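Local coordinates for dihydrodipicolinate synthase (Aquifex aeolicus, PDB 2EHH), which probably catalyses the condensation of pyruvate with aspartate semialdehyde to 4-hydroxy-tetrahydrodipicolinate, a step of lysine biosynthesis, at residues H86-A91 with V125-I130; A99-P104 with Y115-T120. All blocks are in the same frame, centred on the assembly; numbering follows the deposited sequence.

Contact 1 of 2, residues H86-A91 with V125-I130; sequences HLTAHA and VDIPII
The backbones come closest where CA of A89, on helix 81-93, lies 5.6 Å from CA of V125, the residue at which the chain abandons the helical conformation of 111-124. A89 offers V125 its backbone N and CA; its CB leans away yet still meets CG2 of V125 at 4.1 Å, and so small a side chain leaves the backbone reachable. Both methyls of V125 rest on the backbone between T88 and A89. CG1, anti to its own backbone N (chi1 -167°), reaches the carbonyl O of T88 at 3.6 Å, while CG2 lies 3.7 Å from N of A89. An alanine in place of V125 would remove both methyls and would probably open a gap against the T88-A89 backbone. T88 supplies the next layer through its methyl: CG2 sits 3.9 Å from CB of V125 and 3.8 Å from CG2 of I127, bridging the two. Threonine fits here because its other branch, OG1, turns back to the A84 carbonyl and to T76 OG1, which satisfies the hydroxyl in a buried place. I127, extended through chi1 and chi2, carries CD1 toward the CB of A91 at 4.4 Å. An inverse gamma turn centred on D126, with a weak bond from I127 N to V125 O, lets both V125 and I127 face the helix while D126 stays at the surface. The contact thus joins helix 81-93 to the loop leading into strand 129-133 of the TIM barrel. Its van der Waals chemistry implies a fit that depends on complementary shape, not directed bonds.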
ATOM      1  N   HIS A  86      -3.686 -10.119  32.981  1.00 21.68           N
ATOM      2  CA  HIS A  86      -3.764 -11.394  33.681  1.00 23.69           C
ATOM      3  C   HIS A  86      -2.735 -12.411  33.208  1.00 21.82           C
ATOM      4  O   HIS A  86      -2.063 -13.039  34.021  1.00 22.25           O
ATOM      5  CB  HIS A  86      -5.170 -11.990  33.564  1.00 27.13           C
ATOM      6  CG  HIS A  86      -6.158 -11.391  34.518  1.00 32.64           C
ATOM      7  ND1 HIS A  86      -7.341 -12.016  34.856  1.00 35.37           N
ATOM      8  CD2 HIS A  86      -6.139 -10.227  35.211  1.00 34.58           C
ATOM      9  CE1 HIS A  86      -8.006 -11.265  35.716  1.00 35.02           C
ATOM     10  NE2 HIS A  86      -7.297 -10.172  35.948  1.00 36.01           N
ATOM     11  N   LEU A  87      -2.601 -12.570  31.897  1.00 20.60           N
ATOM     12  CA  LEU A  87      -1.643 -13.528  31.360  1.00 20.64           C
ATOM     13  C   LEU A  87      -0.207 -13.107  31.659  1.00 18.73           C
ATOM     14  O   LEU A  87       0.653 -13.944  31.917  1.00 18.20           O
ATOM     15  CB  LEU A  87      -1.843 -13.688  29.849  1.00 22.72           C
ATOM     16  CG  LEU A  87      -1.083 -14.842  29.192  1.00 24.79           C
ATOM     17  CD1 LEU A  87      -1.342 -16.138  29.952  1.00 25.55           C
ATOM     18  CD2 LEU A  87      -1.520 -14.979  27.740  1.00 26.45           C
ATOM     19  N   THR A  88       0.054 -11.805  31.625  1.00 18.49           N
ATOM     20  CA  THR A  88       1.394 -11.317  31.907  1.00 17.87           C
ATOM     21  C   THR A  88       1.687 -11.537  33.395  1.00 18.80           C
ATOM     22  O   THR A  88       2.816 -11.851  33.778  1.00 16.30           O
ATOM     23  CB  THR A  88       1.526  -9.827  31.545  1.00 17.91           C
ATOM     24  OG1 THR A  88       1.238  -9.653  30.149  1.00 16.03           O
ATOM     25  CG2 THR A  88       2.937  -9.336  31.812  1.00 16.48           C
ATOM     26  N   ALA A  89       0.661 -11.387  34.228  1.00 18.15           N
ATOM     27  CA  ALA A  89       0.813 -11.601  35.667  1.00 20.38           C
ATOM     28  C   ALA A  89       1.203 -13.058  35.895  1.00 20.70           C
ATOM     29  O   ALA A  89       2.084 -13.360  36.705  1.00 22.49           O
ATOM     30  CB  ALA A  89      -0.496 -11.287  36.388  1.00 20.06           C
ATOM     31  N   HIS A  90       0.539 -13.958  35.173  1.00 20.98           N
ATOM     32  CA  HIS A  90       0.813 -15.388  35.276  1.00 20.77           C
ATOM     33  C   HIS A  90       2.268 -15.693  34.926  1.00 20.98           C
ATOM     34  O   HIS A  90       2.953 -16.416  35.654  1.00 19.24           O
ATOM     35  CB  HIS A  90      -0.103 -16.176  34.335  1.00 22.24           C
ATOM     36  CG  HIS A  90       0.244 -17.630  34.237  1.00 23.83           C
ATOM     37  ND1 HIS A  90      -0.029 -18.532  35.243  1.00 24.27           N
ATOM     38  CD2 HIS A  90       0.880 -18.328  33.266  1.00 23.64           C
ATOM     39  CE1 HIS A  90       0.424 -19.725  34.895  1.00 25.12           C
ATOM     40  NE2 HIS A  90       0.981 -19.628  33.700  1.00 24.27           N
ATOM     41  N   ALA A  91       2.732 -15.149  33.805  1.00 18.79           N
ATOM     42  CA  ALA A  91       4.105 -15.362  33.358  1.00 19.90           C
ATOM     43  C   ALA A  91       5.080 -14.949  34.455  1.00 19.35           C
ATOM     44  O   ALA A  91       6.073 -15.628  34.716  1.00 20.34           O
ATOM     45  CB  ALA A  91       4.371 -14.558  32.083  1.00 19.92           C
ATOM     46  N   VAL A 125       2.394  -5.481  36.186  1.00 23.84           N
ATOM     47  CA  VAL A 125       3.303  -6.608  36.364  1.00 23.47           C
ATOM     48  C   VAL A 125       4.775  -6.224  36.283  1.00 24.47           C
ATOM     49  O   VAL A 125       5.244  -5.713  35.260  1.00 23.60           O
ATOM     50  CB  VAL A 125       3.024  -7.693  35.306  1.00 23.10           C
ATOM     51  CG1 VAL A 125       3.728  -8.983  35.683  1.00 23.14           C
ATOM     52  CG2 VAL A 125       1.525  -7.903  35.172  1.00 23.40           C
ATOM     53  N   ASP A 126       5.500  -6.492  37.364  1.00 22.82           N
ATOM     54  CA  ASP A 126       6.920  -6.182  37.438  1.00 23.66           C
ATOM     55  C   ASP A 126       7.770  -7.235  36.728  1.00 22.83           C
ATOM     56  O   ASP A 126       8.512  -7.990  37.361  1.00 23.09           O
ATOM     57  CB  ASP A 126       7.337  -6.050  38.908  1.00 27.08           C
ATOM     58  CG  ASP A 126       8.815  -5.766  39.073  1.00 30.25           C
ATOM     59  OD1 ASP A 126       9.375  -5.021  38.243  1.00 29.56           O
ATOM     60  OD2 ASP A 126       9.416  -6.280  40.043  1.00 33.91           O
ATOM     61  N   ILE A 127       7.651  -7.290  35.405  1.00 20.71           N
ATOM     62  CA  ILE A 127       8.416  -8.238  34.600  1.00 18.65           C
ATOM     63  C   ILE A 127       8.902  -7.525  33.341  1.00 18.73           C
ATOM     64  O   ILE A 127       8.204  -6.665  32.806  1.00 18.84           O
ATOM     65  CB  ILE A 127       7.549  -9.455  34.185  1.00 18.89           C
ATOM     66  CG1 ILE A 127       8.415 -10.505  33.480  1.00 18.23           C
ATOM     67  CG2 ILE A 127       6.423  -9.010  33.253  1.00 19.33           C
ATOM     68  CD1 ILE A 127       7.642 -11.735  33.029  1.00 19.47           C
ATOM     69  N   PRO A 128      10.108  -7.857  32.859  1.00 18.35           N
ATOM     70  CA  PRO A 128      10.594  -7.189  31.648  1.00 19.11           C
ATOM     71  C   PRO A 128       9.622  -7.432  30.494  1.00 17.29           C
ATOM     72  O   PRO A 128       9.204  -8.561  30.253  1.00 17.46           O
ATOM     73  CB  PRO A 128      11.952  -7.844  31.414  1.00 19.69           C
ATOM     74  CG  PRO A 128      12.417  -8.144  32.818  1.00 18.60           C
ATOM     75  CD  PRO A 128      11.158  -8.706  33.450  1.00 20.01           C
ATOM     76  N   ILE A 129       9.269  -6.368  29.785  1.00 16.40           N
ATOM     77  CA  ILE A 129       8.331  -6.471  28.677  1.00 15.91           C
ATOM     78  C   ILE A 129       8.933  -6.072  27.340  1.00 15.93           C
ATOM     79  O   ILE A 129       9.628  -5.061  27.237  1.00 14.24           O
ATOM     80  CB  ILE A 129       7.094  -5.587  28.937  1.00 17.88           C
ATOM     81  CG1 ILE A 129       6.328  -6.128  30.147  1.00 17.39           C
ATOM     82  CG2 ILE A 129       6.201  -5.543  27.693  1.00 16.03           C
ATOM     83  CD1 ILE A 129       5.284  -5.175  30.681  1.00 20.59           C
ATOM     84  N   ILE A 130       8.653  -6.882  26.322  1.00 15.54           N
ATOM     85  CA  ILE A 130       9.126  -6.627  24.967  1.00 15.61           C
ATOM     86  C   ILE A 130       7.911  -6.326  24.097  1.00 15.11           C
ATOM     87  O   ILE A 130       7.008  -7.152  23.979  1.00 13.00           O
ATOM     88  CB  ILE A 130       9.835  -7.859  24.351  1.00 16.17           C
ATOM     89  CG1 ILE A 130      10.947  -8.349  25.277  1.00 17.76           C
ATOM     90  CG2 ILE A 130      10.412  -7.495  22.975  1.00 17.89           C
ATOM     91  CD1 ILE A 130      11.646  -9.610  24.786  1.00 19.84           C
TER

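Contact 2 of 2, residues A99-P104 with Y115-T120; sequences ALVVVP and YEHFKT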
ATOM      1  N   ALA A  99       8.154 -10.978  29.094  1.00 16.61           N
ATOM      2  CA  ALA A  99       6.853 -11.128  28.456  1.00 17.57           C
ATOM      3  C   ALA A  99       6.838 -10.380  27.125  1.00 16.32           C
ATOM      4  O   ALA A  99       7.208  -9.209  27.064  1.00 17.33           O
ATOM      5  CB  ALA A  99       5.754 -10.585  29.364  1.00 16.19           C
ATOM      6  N   LEU A 100       6.429 -11.074  26.065  1.00 15.99           N
ATOM      7  CA  LEU A 100       6.334 -10.479  24.733  1.00 15.92           C
ATOM      8  C   LEU A 100       4.874 -10.063  24.583  1.00 15.31           C
ATOM      9  O   LEU A 100       3.977 -10.907  24.600  1.00 16.91           O
ATOM     10  CB  LEU A 100       6.690 -11.502  23.654  1.00 17.77           C
ATOM     11  CG  LEU A 100       6.657 -10.983  22.211  1.00 19.96           C
ATOM     12  CD1 LEU A 100       8.045 -10.492  21.812  1.00 19.79           C
ATOM     13  CD2 LEU A 100       6.218 -12.096  21.281  1.00 21.56           C
ATOM     14  N   VAL A 101       4.638  -8.765  24.447  1.00 13.55           N
ATOM     15  CA  VAL A 101       3.287  -8.240  24.338  1.00 14.21           C
ATOM     16  C   VAL A 101       3.063  -7.625  22.969  1.00 13.23           C
ATOM     17  O   VAL A 101       3.611  -6.570  22.655  1.00 14.42           O
ATOM     18  CB  VAL A 101       3.043  -7.186  25.422  1.00 13.69           C
ATOM     19  CG1 VAL A 101       1.611  -6.681  25.351  1.00 13.38           C
ATOM     20  CG2 VAL A 101       3.347  -7.789  26.796  1.00 15.35           C
ATOM     21  N   VAL A 102       2.263  -8.293  22.152  1.00 13.12           N
ATOM     22  CA  VAL A 102       2.000  -7.808  20.805  1.00 12.63           C
ATOM     23  C   VAL A 102       1.135  -6.553  20.800  1.00 12.76           C
ATOM     24  O   VAL A 102       0.314  -6.336  21.699  1.00 12.52           O
ATOM     25  CB  VAL A 102       1.311  -8.909  19.945  1.00 13.23           C
ATOM     26  CG1 VAL A 102      -0.119  -9.141  20.436  1.00 12.53           C
ATOM     27  CG2 VAL A 102       1.322  -8.516  18.471  1.00 11.02           C
ATOM     28  N   VAL A 103       1.353  -5.702  19.804  1.00 12.45           N
ATOM     29  CA  VAL A 103       0.548  -4.499  19.656  1.00 11.93           C
ATOM     30  C   VAL A 103      -0.831  -5.059  19.312  1.00 12.02           C
ATOM     31  O   VAL A 103      -0.943  -5.930  18.458  1.00 13.11           O
ATOM     32  CB  VAL A 103       1.044  -3.630  18.471  1.00 12.47           C
ATOM     33  CG1 VAL A 103       0.011  -2.563  18.128  1.00 11.64           C
ATOM     34  CG2 VAL A 103       2.379  -2.989  18.818  1.00 14.13           C
ATOM     35  N   PRO A 104      -1.888  -4.580  19.980  1.00 13.32           N
ATOM     36  CA  PRO A 104      -3.246  -5.060  19.713  1.00 11.93           C
ATOM     37  C   PRO A 104      -3.608  -5.153  18.232  1.00 12.95           C
ATOM     38  O   PRO A 104      -3.494  -4.176  17.485  1.00 12.59           O
ATOM     39  CB  PRO A 104      -4.107  -4.053  20.452  1.00 12.91           C
ATOM     40  CG  PRO A 104      -3.281  -3.790  21.684  1.00 13.26           C
ATOM     41  CD  PRO A 104      -1.881  -3.627  21.107  1.00 10.84           C
ATOM     42  N   TYR A 115      -0.797   3.365  24.113  1.00 14.40           N
ATOM     43  CA  TYR A 115      -0.038   3.819  25.278  1.00 14.81           C
ATOM     44  C   TYR A 115      -0.660   3.252  26.554  1.00 14.85           C
ATOM     45  O   TYR A 115       0.021   2.622  27.367  1.00 13.69           O
ATOM     46  CB  TYR A 115      -0.042   5.350  25.346  1.00 16.89           C
ATOM     47  CG  TYR A 115       0.463   5.912  26.657  1.00 19.98           C
ATOM     48  CD1 TYR A 115       1.813   5.837  27.005  1.00 21.28           C
ATOM     49  CD2 TYR A 115      -0.414   6.518  27.555  1.00 21.31           C
ATOM     50  CE1 TYR A 115       2.275   6.357  28.218  1.00 24.03           C
ATOM     51  CE2 TYR A 115       0.036   7.040  28.768  1.00 23.73           C
ATOM     52  CZ  TYR A 115       1.379   6.958  29.093  1.00 24.58           C
ATOM     53  OH  TYR A 115       1.821   7.496  30.282  1.00 27.37           O
ATOM     54  N   GLU A 116      -1.959   3.466  26.727  1.00 15.69           N
ATOM     55  CA  GLU A 116      -2.630   2.968  27.928  1.00 17.35           C
ATOM     56  C   GLU A 116      -2.582   1.448  28.042  1.00 16.29           C
ATOM     57  O   GLU A 116      -2.519   0.907  29.145  1.00 16.87           O
ATOM     58  CB  GLU A 116      -4.076   3.470  27.976  1.00 18.64           C
ATOM     59  CG  GLU A 116      -4.161   4.982  28.100  1.00 23.00           C
ATOM     60  CD  GLU A 116      -5.552   5.479  28.434  1.00 27.07           C
ATOM     61  OE1 GLU A 116      -5.782   6.702  28.323  1.00 28.02           O
ATOM     62  OE2 GLU A 116      -6.410   4.652  28.814  1.00 27.31           O
ATOM     63  N   HIS A 117      -2.593   0.759  26.905  1.00 16.45           N
ATOM     64  CA  HIS A 117      -2.530  -0.702  26.897  1.00 15.65           C
ATOM     65  C   HIS A 117      -1.222  -1.186  27.523  1.00 15.72           C
ATOM     66  O   HIS A 117      -1.216  -1.900  28.530  1.00 16.04           O
ATOM     67  CB  HIS A 117      -2.629  -1.218  25.456  1.00 15.39           C
ATOM     68  CG  HIS A 117      -2.500  -2.705  25.326  1.00 16.86           C
ATOM     69  ND1 HIS A 117      -3.504  -3.579  25.694  1.00 14.83           N
ATOM     70  CD2 HIS A 117      -1.494  -3.474  24.847  1.00 15.99           C
ATOM     71  CE1 HIS A 117      -3.122  -4.818  25.440  1.00 15.38           C
ATOM     72  NE2 HIS A 117      -1.903  -4.781  24.927  1.00 15.25           N
ATOM     73  N   PHE A 118      -0.111  -0.784  26.922  1.00 13.51           N
ATOM     74  CA  PHE A 118       1.200  -1.190  27.399  1.00 15.82           C
ATOM     75  C   PHE A 118       1.526  -0.631  28.775  1.00 16.54           C
ATOM     76  O   PHE A 118       2.165  -1.301  29.585  1.00 16.27           O
ATOM     77  CB  PHE A 118       2.269  -0.781  26.385  1.00 13.24           C
ATOM     78  CG  PHE A 118       2.277  -1.635  25.147  1.00 13.88           C
ATOM     79  CD1 PHE A 118       2.859  -2.900  25.164  1.00 13.84           C
ATOM     80  CD2 PHE A 118       1.670  -1.194  23.977  1.00 13.00           C
ATOM     81  CE1 PHE A 118       2.834  -3.720  24.031  1.00 14.24           C
ATOM     82  CE2 PHE A 118       1.639  -2.002  22.837  1.00 13.66           C
ATOM     83  CZ  PHE A 118       2.222  -3.268  22.866  1.00 14.05           C
ATOM     84  N   LYS A 119       1.082   0.591  29.039  1.00 17.75           N
ATOM     85  CA  LYS A 119       1.330   1.217  30.332  1.00 19.46           C
ATOM     86  C   LYS A 119       0.619   0.409  31.418  1.00 19.70           C
ATOM     87  O   LYS A 119       1.206   0.076  32.449  1.00 20.49           O
ATOM     88  CB  LYS A 119       0.810   2.654  30.328  1.00 20.22           C
ATOM     89  CG  LYS A 119       1.183   3.467  31.558  1.00 26.21           C
ATOM     90  CD  LYS A 119       0.480   4.818  31.541  1.00 30.35           C
ATOM     91  CE  LYS A 119       1.087   5.788  32.547  1.00 35.18           C
ATOM     92  NZ  LYS A 119       1.046   5.269  33.942  1.00 37.40           N
ATOM     93  N   THR A 120      -0.647   0.086  31.172  1.00 19.05           N
ATOM     94  CA  THR A 120      -1.440  -0.682  32.128  1.00 18.85           C
ATOM     95  C   THR A 120      -0.781  -2.012  32.470  1.00 18.21           C
ATOM     96  O   THR A 120      -0.630  -2.357  33.645  1.00 18.90           O
ATOM     97  CB  THR A 120      -2.867  -0.921  31.587  1.00 17.66           C
ATOM     98  OG1 THR A 120      -3.521   0.343  31.431  1.00 16.61           O
ATOM     99  CG2 THR A 120      -3.682  -1.790  32.552  1.00 18.62           C
TER
HETATM  100  O   HOH W   1      -1.217  -7.177  23.730  1.00 13.74           O
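P104 sets the tip of its ring squarely on H117: CG stands 3.6 Å from the imidazole centroid, only 11° off the ring normal, a CH-pi contact in which the CG corner of the puckered pyrrolidine ring seats on the centre of the flat imidazole. H117 extends toward it with CG anti to the backbone N (chi1 177°). Its CD2 in turn rests 3.9 Å above the plane of the F118 ring, over the centre. F118 gives the largest share of the helix surface buried in this contact, and its phenyl ring pushes into the hollow between V101 and V103. Its CE1 meets the carbonyl O of V101 edge-on at 3.3 Å and the methyl CG1 of V101 at 3.5 Å, while CZ touches CG2 of V103 at 4.1 Å. This is the packing of a TIM-barrel strand against the helix that follows it, here strand 98-102 and helix 111-124, running nearly antiparallel at 164°. V102 points the other way, onto the predicted proton donor/acceptor Y132 and onto Y106 of a neighbouring subunit, where a short branched side chain fits beside the two tyrosines. A water bridges the two segments: it donates to V102 O at 2.7 Å. The same water lies in the plane of the imidazole, 2.8 Å from NE2 of H117. With ND1 bonded to T81 OG1, both ring nitrogens have partners, which fixes how the imidazole is turned beneath P104.

Read from the N terminus, the first of the four segments to appear lies on helix 81-93 and carries one half of contact 1; strand 98-102 follows with the first half of contact 2. Helix 111-124 folds back on that strand and closes the short loop of contact 2. Only afterwards does 125-130 return to helix 81-93, so contact 1 closes the wider loop and encloses the other whole. The two meet at A99, whose N and O probably bond to P128 O at 2.9 Å and I130 N at 2.8 Å, pairing neighbouring barrel strands. Since T88 also touches A99 and V121, two outer helices and two parallel strands are tied into one sector of the barrel wall.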